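Local coordinates for protein aspartate--tRNA(Asp/Asn) ligase (Thermus thermophilus, PDB 1N9W) that charges both tRNA(Asp) and tRNA(Asn) with L-aspartate, first activating the amino acid with ATP and then transferring it to the acceptor end, at residues 63-68 with 75-80; 213-218 with 393-398; 358-363 with 375-380. One frame throughout, in Å; residues are numbered along the deposited sequence.

Contact 1. Residues 63-68 with 75-80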
loop_
_atom_site.group_PDB
_atom_site.type_symbol
_atom_site.label_atom_id
_atom_site.label_comp_id
_atom_site.label_asym_id
_atom_site.label_seq_id
_atom_site.Cartn_x
_atom_site.Cartn_y
_atom_site.Cartn_z
ATOM N N GLY B 63 -31.696 -4.531 -19.663
ATOM C CA GLY B 63 -32.041 -5.217 -20.892
ATOM C C GLY B 63 -31.706 -6.690 -20.992
ATOM O O GLY B 63 -31.131 -7.277 -20.073
ATOM N N LEU B 64 -32.066 -7.271 -22.135
ATOM C CA LEU B 64 -31.863 -8.693 -22.420
ATOM C C LEU B 64 -30.523 -9.015 -23.081
ATOM O O LEU B 64 -30.163 -8.413 -24.096
ATOM C CB LEU B 64 -32.999 -9.182 -23.333
ATOM C CG LEU B 64 -32.995 -10.645 -23.771
ATOM C CD1 LEU B 64 -33.415 -11.508 -22.587
ATOM C CD2 LEU B 64 -33.951 -10.846 -24.953
ATOM N N VAL B 65 -29.794 -9.965 -22.502
ATOM C CA VAL B 65 -28.509 -10.392 -23.050
ATOM C C VAL B 65 -28.775 -11.333 -24.222
ATOM O O VAL B 65 -29.382 -12.397 -24.065
ATOM C CB VAL B 65 -27.648 -11.122 -21.980
ATOM C CG1 VAL B 65 -26.276 -11.515 -22.561
ATOM C CG2 VAL B 65 -27.460 -10.209 -20.760
ATOM N N VAL B 66 -28.319 -10.924 -25.401
ATOM C CA VAL B 66 -28.505 -11.691 -26.623
ATOM C C VAL B 66 -27.173 -11.988 -27.304
ATOM O O VAL B 66 -26.283 -11.134 -27.376
ATOM C CB VAL B 66 -29.430 -10.928 -27.595
ATOM C CG1 VAL B 66 -29.560 -11.682 -28.909
ATOM C CG2 VAL B 66 -30.799 -10.743 -26.950
ATOM N N GLU B 67 -27.050 -13.216 -27.791
ATOM C CA GLU B 67 -25.856 -13.681 -28.472
ATOM C C GLU B 67 -25.641 -12.908 -29.772
ATOM O O GLU B 67 -26.596 -12.633 -30.490
ATOM C CB GLU B 67 -26.004 -15.172 -28.789
ATOM C CG GLU B 67 -24.687 -15.886 -28.985
ATOM C CD GLU B 67 -24.860 -17.334 -29.451
ATOM O OE1 GLU B 67 -25.887 -17.964 -29.097
ATOM O OE2 GLU B 67 -23.949 -17.832 -30.142
ATOM N N ASN B 68 -24.396 -12.560 -30.067
ATOM C CA ASN B 68 -24.095 -11.823 -31.290
ATOM C C ASN B 68 -22.592 -11.740 -31.503
ATOM O O ASN B 68 -21.927 -10.821 -31.012
ATOM C CB ASN B 68 -24.702 -10.420 -31.237
ATOM C CG ASN B 68 -24.541 -9.672 -32.544
ATOM O OD1 ASN B 68 -23.868 -10.143 -33.463
ATOM N ND2 ASN B 68 -25.153 -8.490 -32.631
ATOM N N LEU B 75 -21.365 -10.665 -27.515
ATOM C CA LEU B 75 -22.607 -10.388 -26.786
ATOM C C LEU B 75 -23.247 -9.059 -27.139
ATOM O O LEU B 75 -22.622 -8.184 -27.728
ATOM C CB LEU B 75 -22.345 -10.355 -25.277
ATOM C CG LEU B 75 -22.613 -11.622 -24.498
ATOM C CD1 LEU B 75 -23.866 -12.252 -25.066
ATOM C CD2 LEU B 75 -21.445 -12.559 -24.603
ATOM N N GLU B 76 -24.488 -8.903 -26.706
ATOM C CA GLU B 76 -25.232 -7.697 -26.956
ATOM C C GLU B 76 -26.350 -7.567 -25.916
ATOM O O GLU B 76 -26.851 -8.570 -25.405
ATOM C CB GLU B 76 -25.782 -7.761 -28.385
ATOM C CG GLU B 76 -27.110 -7.107 -28.631
ATOM C CD GLU B 76 -27.491 -7.137 -30.124
ATOM O OE1 GLU B 76 -26.623 -6.826 -30.960
ATOM O OE2 GLU B 76 -28.643 -7.441 -30.441
ATOM N N VAL B 77 -26.706 -6.340 -25.555
ATOM C CA VAL B 77 -27.802 -6.161 -24.618
ATOM C C VAL B 77 -28.881 -5.341 -25.306
ATOM O O VAL B 77 -28.637 -4.205 -25.715
ATOM C CB VAL B 77 -27.383 -5.425 -23.324
ATOM C CG1 VAL B 77 -28.624 -5.143 -22.479
ATOM C CG2 VAL B 77 -26.398 -6.256 -22.519
ATOM N N GLN B 78 -30.066 -5.918 -25.455
ATOM C CA GLN B 78 -31.170 -5.199 -26.072
ATOM C C GLN B 78 -31.870 -4.448 -24.932
ATOM O O GLN B 78 -32.544 -5.043 -24.094
ATOM C CB GLN B 78 -32.093 -6.200 -26.803
ATOM C CG GLN B 78 -31.683 -6.441 -28.292
ATOM C CD GLN B 78 -32.019 -7.837 -28.843
ATOM O OE1 GLN B 78 -33.144 -8.316 -28.717
ATOM N NE2 GLN B 78 -31.035 -8.484 -29.468
ATOM N N ALA B 79 -31.675 -3.131 -24.899
ATOM C CA ALA B 79 -32.228 -2.287 -23.844
ATOM C C ALA B 79 -33.745 -2.193 -23.741
ATOM O O ALA B 79 -34.443 -1.971 -24.730
ATOM C CB ALA B 79 -31.638 -0.880 -23.955
ATOM N N LYS B 80 -34.242 -2.353 -22.521
ATOM C CA LYS B 80 -35.662 -2.238 -22.250
ATOM C C LYS B 80 -35.797 -0.841 -21.638
ATOM O O LYS B 80 -36.858 -0.205 -21.684
ATOM C CB LYS B 80 -36.102 -3.291 -21.221
ATOM C CG LYS B 80 -35.516 -4.681 -21.451
ATOM C CD LYS B 80 -36.239 -5.461 -22.535
ATOM C CE LYS B 80 -37.590 -5.959 -22.047
ATOM N NZ LYS B 80 -38.270 -6.767 -23.094
#
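Asn68 and Glu76 meet through their side chains at one end of an antiparallel hairpin, strand 58-67 with strand 75-79. The carboxylate arm of Glu76 can be followed outward. Its CB lies 3.6 Å from Val66 O and 4.0 Å from Asn68 CB. Beyond CG the chain runs extended, with CD anti to CB (chi2 175°). At the tip, OE1 accepts a 2.8 Å hydrogen bond from Asn68 ND2; the donor stands well above the carboxylate plane, yet OE1 lies nearly in the amide plane of Asn68, the two planes being 77° apart. OE2 uses its anti lone pair for Gln78 NE2, also at 2.8 Å. One amide on each oxygen should restrict the rotation of the carboxylate. Gln78 in turn lays NE2 against Val66, 3.4 Å from its CG2. Replacing Glu76 by an alanine would probably leave the N-H donors of Asn68 and Gln78 without this acceptor, and Gln78 freer to turn, while Asn68 would keep its OD1 bond to Lys70 N.

The backbone ladder includes a nearly straight bond from Val66 N to Glu76 O (2.8 Å, 174°), and Leu64 and Gln78 exchange a bond in each direction. On the other face, Val65 CG1 packs 3.6 Å from Leu75 CD1.

The hairpin belongs to the OB-fold domain, which binds the anticodon, and Asn68 and Glu76 are both sites of interaction with tRNA. Strand 41-47 brings a third such residue, Gln44, against both side chains, while strand 15-28 flanks the valine face, with Val16 on Val65 and Leu18 on Val77.

Contact 2. Residues 213-218 with 393-398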
loop_
_atom_site.group_PDB
_atom_site.type_symbol
_atom_site.label_atom_id
_atom_site.label_comp_id
_atom_site.label_asym_id
_atom_site.label_seq_id
_atom_site.Cartn_x
_atom_site.Cartn_y
_atom_site.Cartn_z
ATOM N N GLU B 213 9.242 12.084 -9.494
ATOM C CA GLU B 213 8.395 11.341 -8.566
ATOM C C GLU B 213 7.941 10.012 -9.172
ATOM O O GLU B 213 7.235 9.985 -10.181
ATOM C CB GLU B 213 7.173 12.184 -8.179
ATOM C CG GLU B 213 6.315 11.592 -7.063
ATOM C CD GLU B 213 5.184 12.515 -6.639
ATOM O OE1 GLU B 213 4.321 12.839 -7.485
ATOM O OE2 GLU B 213 5.154 12.921 -5.454
ATOM N N TYR B 214 8.353 8.912 -8.546
ATOM C CA TYR B 214 7.984 7.578 -9.012
ATOM C C TYR B 214 7.709 6.647 -7.837
ATOM O O TYR B 214 8.279 6.806 -6.757
ATOM C CB TYR B 214 9.100 6.983 -9.874
ATOM C CG TYR B 214 10.368 6.676 -9.107
ATOM C CD1 TYR B 214 10.767 5.359 -8.876
ATOM C CD2 TYR B 214 11.172 7.702 -8.619
ATOM C CE1 TYR B 214 11.940 5.073 -8.180
ATOM C CE2 TYR B 214 12.345 7.430 -7.921
ATOM C CZ TYR B 214 12.724 6.117 -7.706
ATOM O OH TYR B 214 13.890 5.843 -7.029
ATOM N N LEU B 215 6.833 5.676 -8.066
ATOM C CA LEU B 215 6.461 4.701 -7.049
ATOM C C LEU B 215 7.614 3.729 -6.834
ATOM O O LEU B 215 8.084 3.088 -7.774
ATOM C CB LEU B 215 5.210 3.936 -7.492
ATOM C CG LEU B 215 4.539 3.023 -6.466
ATOM C CD1 LEU B 215 4.137 3.830 -5.246
ATOM C CD2 LEU B 215 3.321 2.357 -7.087
ATOM N N SER B 216 8.069 3.619 -5.594
ATOM C CA SER B 216 9.174 2.720 -5.284
ATOM C C SER B 216 8.738 1.605 -4.339
ATOM O O SER B 216 8.091 1.860 -3.323
ATOM C CB SER B 216 10.317 3.514 -4.656
ATOM O OG SER B 216 11.441 2.686 -4.435
ATOM N N LEU B 217 9.084 0.370 -4.682
ATOM C CA LEU B 217 8.740 -0.773 -3.836
ATOM C C LEU B 217 10.046 -1.184 -3.173
ATOM O O LEU B 217 10.865 -1.889 -3.760
ATOM C CB LEU B 217 8.174 -1.926 -4.683
ATOM C CG LEU B 217 7.244 -1.522 -5.845
ATOM C CD1 LEU B 217 6.916 -2.768 -6.659
ATOM C CD2 LEU B 217 5.977 -0.853 -5.321
ATOM N N ASP B 218 10.229 -0.711 -1.947
ATOM C CA ASP B 218 11.429 -0.956 -1.163
ATOM C C ASP B 218 11.334 -2.175 -0.250
ATOM O O ASP B 218 10.288 -2.457 0.352
ATOM C CB ASP B 218 11.751 0.285 -0.330
ATOM C CG ASP B 218 11.907 1.543 -1.186
ATOM O OD1 ASP B 218 12.017 2.645 -0.618
ATOM O OD2 ASP B 218 11.921 1.428 -2.423
ATOM N N GLY B 393 11.563 -0.053 -9.160
ATOM C CA GLY B 393 10.893 1.056 -9.818
ATOM C C GLY B 393 9.599 0.523 -10.386
ATOM O O GLY B 393 9.578 -0.021 -11.490
ATOM N N ALA B 394 8.521 0.673 -9.620
ATOM C CA ALA B 394 7.209 0.183 -10.025
ATOM C C ALA B 394 6.824 0.533 -11.463
ATOM O O ALA B 394 6.499 -0.355 -12.243
ATOM C CB ALA B 394 6.139 0.696 -9.046
ATOM N N GLU B 395 6.862 1.815 -11.818
ATOM C CA GLU B 395 6.487 2.209 -13.168
ATOM C C GLU B 395 7.359 1.635 -14.276
ATOM O O GLU B 395 6.849 1.275 -15.334
ATOM C CB GLU B 395 6.456 3.730 -13.315
ATOM C CG GLU B 395 5.249 4.393 -12.692
ATOM C CD GLU B 395 5.493 4.797 -11.266
ATOM O OE1 GLU B 395 5.906 3.925 -10.468
ATOM O OE2 GLU B 395 5.288 5.983 -10.939
ATOM N N ARG B 396 8.667 1.560 -14.050
ATOM C CA ARG B 396 9.569 1.024 -15.073
ATOM C C ARG B 396 9.268 -0.436 -15.332
ATOM O O ARG B 396 9.243 -0.884 -16.479
ATOM C CB ARG B 396 11.022 1.156 -14.638
ATOM C CG ARG B 396 11.549 2.548 -14.738
ATOM C CD ARG B 396 13.002 2.582 -14.351
ATOM N NE ARG B 396 13.560 3.898 -14.621
ATOM C CZ ARG B 396 14.810 4.257 -14.355
ATOM N NH1 ARG B 396 15.659 3.397 -13.803
ATOM N NH2 ARG B 396 15.206 5.487 -14.644
ATOM N N LEU B 397 9.057 -1.178 -14.254
ATOM C CA LEU B 397 8.744 -2.585 -14.377
ATOM C C LEU B 397 7.485 -2.727 -15.220
ATOM O O LEU B 397 7.457 -3.475 -16.196
ATOM C CB LEU B 397 8.514 -3.190 -12.995
ATOM C CG LEU B 397 7.991 -4.626 -12.932
ATOM C CD1 LEU B 397 8.884 -5.560 -13.746
ATOM C CD2 LEU B 397 7.947 -5.041 -11.479
ATOM N N THR B 398 6.453 -1.981 -14.840
ATOM C CA THR B 398 5.163 -2.009 -15.528
ATOM C C THR B 398 5.316 -1.605 -16.983
ATOM O O THR B 398 4.735 -2.220 -17.876
ATOM C CB THR B 398 4.153 -1.038 -14.858
ATOM O OG1 THR B 398 3.874 -1.479 -13.524
ATOM C CG2 THR B 398 2.856 -0.975 -15.649
#
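Leu215 is bonded through both its backbone N and its O to the start of helix 394-402. Its N-H reaches the carboxylate of Glu395: OE1 accepts from Leu215 N through its syn lone pair at 3.1 Å, with a bent N-H...O angle of 136°, while OE2 is a weak second acceptor, 3.3 Å from the same nitrogen. Glu395 doubles back to do this. Its CG stands anti to the carbonyl carbon, and a bend at chi2 (91°) swings CD toward strand 215-222. OE2 also forms a salt bridge with Arg411, its stronger polar partner.

The contact joins elements of the class II synthetase catalytic domain: strand 215-222 is the second strand of motif 2, Gly393 ends strand 387-393 at the N-cap position, and the motif 3 helix follows from Ala394. Residues 393-396 are predicted to bind ATP. Just past the cap, Ala394 N donates to Leu215 O at 3.1 Å.

Leucines hold the Ala394 methyl. Leu215 has CG anti to its backbone N (chi1 -171°), and its CB, CG and CD2 all lie close to the methyl, CB at 3.7 Å from Ala394 CB. Leu217 brings CD2 to 4.0 Å from Ala394 CB. Tyr214 meets Gly393 at its ring edge, CD1 lying 4.4 Å from Gly393 CA.

Contact 3. Residues 358-363 with 375-380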
loop_
_atom_site.group_PDB
_atom_site.type_symbol
_atom_site.label_atom_id
_atom_site.label_comp_id
_atom_site.label_asym_id
_atom_site.label_seq_id
_atom_site.Cartn_x
_atom_site.Cartn_y
_atom_site.Cartn_z
ATOM N N GLU B 358 33.161 0.045 10.875
ATOM C CA GLU B 358 33.278 -0.054 9.429
ATOM C C GLU B 358 32.676 1.156 8.719
ATOM O O GLU B 358 33.168 1.573 7.672
ATOM C CB GLU B 358 32.618 -1.342 8.930
ATOM C CG GLU B 358 33.245 -2.613 9.483
ATOM C CD GLU B 358 32.866 -3.850 8.692
ATOM O OE1 GLU B 358 31.681 -4.249 8.723
ATOM O OE2 GLU B 358 33.756 -4.422 8.024
ATOM N N LEU B 359 31.614 1.719 9.286
ATOM C CA LEU B 359 30.973 2.887 8.691
ATOM C C LEU B 359 31.894 4.102 8.738
ATOM O O LEU B 359 32.064 4.803 7.740
ATOM C CB LEU B 359 29.667 3.223 9.418
ATOM C CG LEU B 359 28.410 2.438 9.041
ATOM C CD1 LEU B 359 27.269 2.846 9.950
ATOM C CD2 LEU B 359 28.053 2.706 7.592
ATOM N N LEU B 360 32.484 4.347 9.904
ATOM C CA LEU B 360 33.380 5.482 10.084
ATOM C C LEU B 360 34.502 5.490 9.056
ATOM O O LEU B 360 34.775 6.514 8.430
ATOM C CB LEU B 360 33.994 5.466 11.484
ATOM C CG LEU B 360 33.111 5.940 12.637
ATOM C CD1 LEU B 360 33.904 5.905 13.936
ATOM C CD2 LEU B 360 32.620 7.355 12.357
ATOM N N GLU B 361 35.141 4.342 8.872
ATOM C CA GLU B 361 36.245 4.237 7.939
ATOM C C GLU B 361 35.846 4.585 6.502
ATOM O O GLU B 361 36.398 5.516 5.911
ATOM C CB GLU B 361 36.844 2.831 8.002
ATOM C CG GLU B 361 38.272 2.739 7.471
ATOM C CD GLU B 361 39.246 3.628 8.239
ATOM O OE1 GLU B 361 39.417 3.418 9.465
ATOM O OE2 GLU B 361 39.833 4.545 7.614
ATOM N N SER B 362 34.886 3.855 5.939
ATOM C CA SER B 362 34.444 4.102 4.563
ATOM C C SER B 362 33.970 5.530 4.299
ATOM O O SER B 362 34.085 6.027 3.177
ATOM C CB SER B 362 33.339 3.115 4.176
ATOM O OG SER B 362 32.280 3.151 5.104
ATOM N N LEU B 363 33.423 6.188 5.316
ATOM C CA LEU B 363 32.959 7.560 5.142
ATOM C C LEU B 363 34.153 8.451 4.800
ATOM O O LEU B 363 34.079 9.298 3.901
ATOM C CB LEU B 363 32.292 8.066 6.419
ATOM C CG LEU B 363 30.773 8.273 6.328
ATOM C CD1 LEU B 363 30.232 8.686 7.692
ATOM C CD2 LEU B 363 30.457 9.335 5.283
ATOM N N GLY B 375 24.146 11.583 13.611
ATOM C CA GLY B 375 22.780 11.155 13.856
ATOM C C GLY B 375 22.440 9.873 13.117
ATOM O O GLY B 375 21.499 9.161 13.473
ATOM N N TYR B 376 23.217 9.584 12.078
ATOM C CA TYR B 376 23.026 8.390 11.265
ATOM C C TYR B 376 23.789 7.210 11.858
ATOM O O TYR B 376 23.302 6.080 11.862
ATOM C CB TYR B 376 23.525 8.652 9.842
ATOM C CG TYR B 376 23.502 7.440 8.940
ATOM C CD1 TYR B 376 22.300 6.926 8.463
ATOM C CD2 TYR B 376 24.683 6.794 8.579
ATOM C CE1 TYR B 376 22.276 5.797 7.646
ATOM C CE2 TYR B 376 24.670 5.665 7.763
ATOM C CZ TYR B 376 23.466 5.171 7.301
ATOM O OH TYR B 376 23.446 4.048 6.504
ATOM N N LEU B 377 24.987 7.491 12.359
ATOM C CA LEU B 377 25.854 6.471 12.940
ATOM C C LEU B 377 25.343 5.908 14.269
ATOM O O LEU B 377 25.690 4.791 14.645
ATOM C CB LEU B 377 27.265 7.047 13.131
ATOM C CG LEU B 377 28.014 7.550 11.891
ATOM C CD1 LEU B 377 29.250 8.323 12.321
ATOM C CD2 LEU B 377 28.395 6.382 10.993
ATOM N N GLU B 378 24.518 6.675 14.970
ATOM C CA GLU B 378 23.985 6.257 16.259
ATOM C C GLU B 378 23.421 4.847 16.341
ATOM O O GLU B 378 23.929 4.014 17.094
ATOM C CB GLU B 378 22.926 7.247 16.736
ATOM C CG GLU B 378 23.515 8.395 17.520
ATOM C CD GLU B 378 24.162 7.927 18.812
ATOM O OE1 GLU B 378 24.921 8.709 19.415
ATOM O OE2 GLU B 378 23.904 6.776 19.228
ATOM N N VAL B 379 22.372 4.572 15.576
ATOM C CA VAL B 379 21.759 3.251 15.612
ATOM C C VAL B 379 22.768 2.121 15.418
ATOM O O VAL B 379 22.658 1.078 16.058
ATOM C CB VAL B 379 20.641 3.113 14.546
ATOM C CG1 VAL B 379 21.227 3.206 13.149
ATOM C CG2 VAL B 379 19.912 1.792 14.732
ATOM N N PHE B 380 23.752 2.326 14.551
ATOM C CA PHE B 380 24.738 1.283 14.301
ATOM C C PHE B 380 25.659 1.011 15.491
ATOM O O PHE B 380 26.645 0.286 15.376
ATOM C CB PHE B 380 25.563 1.610 13.058
ATOM C CG PHE B 380 24.745 1.698 11.804
ATOM C CD1 PHE B 380 24.115 2.889 11.452
ATOM C CD2 PHE B 380 24.588 0.587 10.979
ATOM C CE1 PHE B 380 23.344 2.972 10.298
ATOM C CE2 PHE B 380 23.817 0.660 9.823
ATOM C CZ PHE B 380 23.193 1.857 9.480
#
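Between strands 344-351 and 387-393 of the class II catalytic sheet the chain makes a short helical excursion, and Leu359 of helix 356-364 closes it by packing on Leu377 and Phe380 of residues 375-380. The contacts between the two segments are apolar. Leu359 points toward residues 375-380; its CG is anti to the carbonyl carbon and the branch is extended (chi2 175°), which sends CD1 outward over one face of the Phe380 ring. The methyl carbon stands 3.5 Å from the ring centroid and 20° off the normal, a CH-pi contact. It is displaced toward the CG side, with Leu359 CD1 to Phe380 CG at 3.3 Å.

The two methyls of Leu377 divide three leucines of the facing helix between them. Its CD2 rests 3.8 Å from Leu359 CB, and beyond that reaches Leu363 CD1 at 4.4 Å. Its CD1 meets Leu360 CD2, the two side chains crossing at about a right angle.

Residues 375-380 also bring their aromatics together. Tyr376 is held at its hydroxyl by a hydrogen bond with Gln184 of helix 181-190, which also touches Phe380. The side chain of Phe380 lies about 6 Å from that of Arg352, a predicted aspartate-binding residue, which would probably put the cluster near the amino-acid site. Phe380 CE1 stands 3.7 Å above one face of the Tyr376 ring, offset toward its rim.

In the fold
From the N terminus, contact 1 comes first and closes a short hairpin turn, six residues long, within the OB-fold domain. The chain then enters the catalytic domain, where contact 2 closes a long loop of 174 residues, joining strand 215-222 to the helix that follows strand 387-393. Contact 3 lies within that span: residues 358-363 and 375-380 pair across eleven residues before the chain returns to strand 387-393. Contacts 1 and 3 sit on opposite sides of the chain's centre, their centres about 69 Å apart, whereas those of contacts 2 and 3 are about 29 Å apart. Both catalytic-domain contacts also touch the second subunit of the homodimer.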